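Local coordinates for protein chitinase (Paenibacillus sp. FPU-7, PDB 5GZT) that probably hydrolyses internal beta-1,4 linkages between N-acetylglucosamine units in chitin and chitodextrins, as a bacterial enzyme with two family 18 glycosidase domains, at residues B[767-772]-B[790-795]. Sequence-based numbering, arbitrary orientation.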
loop_
_atom_site.group_PDB
_atom_site.type_symbol
_atom_site.label_atom_id
_atom_site.label_comp_id
_atom_site.label_asym_id
_atom_site.label_seq_id
_atom_site.Cartn_x
_atom_site.Cartn_y
_atom_site.Cartn_z
ATOM N N LEU B 767 -17.636 -42.322 11.793
ATOM C CA LEU B 767 -19.030 -42.535 11.327
ATOM C C LEU B 767 -19.030 -42.766 9.836
ATOM O O LEU B 767 -18.479 -41.967 9.096
ATOM C CB LEU B 767 -19.862 -41.307 11.701
ATOM C CG LEU B 767 -21.349 -41.412 11.414
ATOM C CD1 LEU B 767 -22.180 -40.543 12.396
ATOM C CD2 LEU B 767 -21.664 -41.065 9.988
ATOM N N GLY B 768 -19.624 -43.885 9.396
ATOM C CA GLY B 768 -19.792 -44.155 8.019
ATOM C C GLY B 768 -21.228 -44.074 7.614
ATOM O O GLY B 768 -22.096 -44.641 8.307
ATOM N N TYR B 769 -21.497 -43.357 6.536
ATOM C CA TYR B 769 -22.788 -43.446 5.888
ATOM C C TYR B 769 -22.859 -44.763 5.128
ATOM O O TYR B 769 -21.921 -45.103 4.405
ATOM C CB TYR B 769 -23.025 -42.311 4.923
ATOM C CG TYR B 769 -23.630 -41.072 5.524
ATOM C CD1 TYR B 769 -25.001 -40.926 5.613
ATOM C CD2 TYR B 769 -22.833 -40.038 6.012
ATOM C CE1 TYR B 769 -25.561 -39.773 6.151
ATOM C CE2 TYR B 769 -23.385 -38.896 6.571
ATOM C CZ TYR B 769 -24.751 -38.754 6.640
ATOM O OH TYR B 769 -25.351 -37.637 7.200
ATOM N N VAL B 770 -23.922 -45.510 5.358
ATOM C CA VAL B 770 -24.196 -46.799 4.737
ATOM C C VAL B 770 -25.493 -46.651 3.877
ATOM O O VAL B 770 -26.561 -46.383 4.381
ATOM C CB VAL B 770 -24.330 -47.880 5.773
ATOM C CG1 VAL B 770 -24.744 -49.162 5.115
ATOM C CG2 VAL B 770 -22.983 -48.042 6.558
ATOM N N PRO B 771 -25.352 -46.723 2.546
ATOM C CA PRO B 771 -26.446 -46.478 1.651
ATOM C C PRO B 771 -27.405 -47.648 1.691
ATOM O O PRO B 771 -27.003 -48.813 1.600
ATOM C CB PRO B 771 -25.771 -46.353 0.313
ATOM C CG PRO B 771 -24.505 -47.059 0.417
ATOM C CD PRO B 771 -24.074 -46.931 1.847
ATOM N N GLY B 772 -28.691 -47.336 1.876
ATOM C CA GLY B 772 -29.723 -48.334 1.954
ATOM C C GLY B 772 -30.164 -48.943 0.604
ATOM O O GLY B 772 -30.928 -49.899 0.588
ATOM N N HIS B 790 -19.783 -45.608 14.479
ATOM C CA HIS B 790 -21.145 -45.129 14.147
ATOM C C HIS B 790 -21.440 -45.444 12.697
ATOM O O HIS B 790 -20.556 -45.446 11.827
ATOM C CB HIS B 790 -21.361 -43.605 14.381
ATOM C CG HIS B 790 -21.375 -43.154 15.809
ATOM N ND1 HIS B 790 -20.284 -43.224 16.630
ATOM C CD2 HIS B 790 -22.389 -42.641 16.583
ATOM C CE1 HIS B 790 -20.600 -42.778 17.830
ATOM N NE2 HIS B 790 -21.873 -42.403 17.815
ATOM N N ILE B 791 -22.694 -45.721 12.444
ATOM C CA ILE B 791 -23.278 -45.752 11.110
ATOM C C ILE B 791 -24.462 -44.872 10.989
ATOM O O ILE B 791 -25.343 -44.917 11.875
ATOM C CB ILE B 791 -23.754 -47.189 10.809
ATOM C CG1 ILE B 791 -22.522 -48.103 10.584
ATOM C CG2 ILE B 791 -24.646 -47.186 9.525
ATOM C CD1 ILE B 791 -22.833 -49.588 10.516
ATOM N N ASN B 792 -24.544 -44.099 9.920
ATOM C CA ASN B 792 -25.798 -43.496 9.534
ATOM C C ASN B 792 -26.449 -44.285 8.362
ATOM O O ASN B 792 -25.827 -44.446 7.341
ATOM C CB ASN B 792 -25.657 -42.030 9.044
ATOM C CG ASN B 792 -25.517 -41.008 10.178
ATOM O OD1 ASN B 792 -25.594 -41.334 11.357
ATOM N ND2 ASN B 792 -25.157 -39.795 9.808
ATOM N N TYR B 793 -27.675 -44.778 8.505
ATOM C CA TYR B 793 -28.375 -45.475 7.414
ATOM C C TYR B 793 -29.120 -44.476 6.576
ATOM O O TYR B 793 -30.007 -43.810 7.078
ATOM C CB TYR B 793 -29.344 -46.519 7.981
ATOM C CG TYR B 793 -30.004 -47.364 6.951
ATOM C CD1 TYR B 793 -29.329 -48.436 6.342
ATOM C CD2 TYR B 793 -31.293 -47.076 6.524
ATOM C CE1 TYR B 793 -29.958 -49.244 5.369
ATOM C CE2 TYR B 793 -31.943 -47.885 5.539
ATOM C CZ TYR B 793 -31.273 -48.955 4.975
ATOM O OH TYR B 793 -31.947 -49.710 4.067
ATOM N N ALA B 794 -28.694 -44.295 5.311
ATOM C CA ALA B 794 -29.289 -43.384 4.360
ATOM C C ALA B 794 -30.298 -44.164 3.471
ATOM O O ALA B 794 -29.893 -45.136 2.883
ATOM C CB ALA B 794 -28.168 -42.868 3.491
ATOM N N PHE B 795 -31.598 -43.874 3.447
ATOM C CA PHE B 795 -32.234 -42.875 4.282
ATOM C C PHE B 795 -33.636 -43.370 4.582
ATOM O O PHE B 795 -34.137 -44.271 3.910
ATOM C CB PHE B 795 -32.380 -41.564 3.602
ATOM C CG PHE B 795 -31.115 -40.831 3.263
ATOM C CD1 PHE B 795 -30.519 -40.015 4.195
ATOM C CD2 PHE B 795 -30.666 -40.755 1.922
ATOM C CE1 PHE B 795 -29.366 -39.279 3.878
ATOM C CE2 PHE B 795 -29.546 -40.006 1.593
ATOM C CZ PHE B 795 -28.874 -39.251 2.578
#
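N792 lies over one face of the Y769 ring: CB of N792 sits 3.9 Å from the ring centroid in a CH-pi contact, and ND2 of N792 comes 3.4 Å from CZ of Y769, with amide and ring planes nearly perpendicular (82°). At the edge of this ring is CB of A794, 4.3 Å from CD1 of Y769; the same CB lies 3.4 Å above the centre of the F795 ring. The segments are neighbouring parallel strands of a family 18 TIM barrel, and this face of the sheet points into the barrel, where CD1 of L767 meets OD1 of N792 at 3.7 Å. Y769 OH hydrogen-bonds D893, of the acidic family 18 signature on strand 889-893, so Y769 probably lies at the floor of the active-site cleft; its ring meets W1114. A leucine in place of Y769 would probably take the aromatic face from CB of N792 and leave D893 without its hydroxyl partner. On the other face, toward helix 830-843, CG2 of V770 packs 3.5 Å from CG2 of I791. CG anti to the backbone N (chi1 -175°) carries the Y793 ring obliquely to CA of G772, its OH hydrogen-bonded to D830 and N833. Backbone bonds run up the pair from G768 N to H790 O. The last, G772 N to A794 O, is 2.7 Å long, its acceptor belonging to the cis peptide that joins A794 to F795.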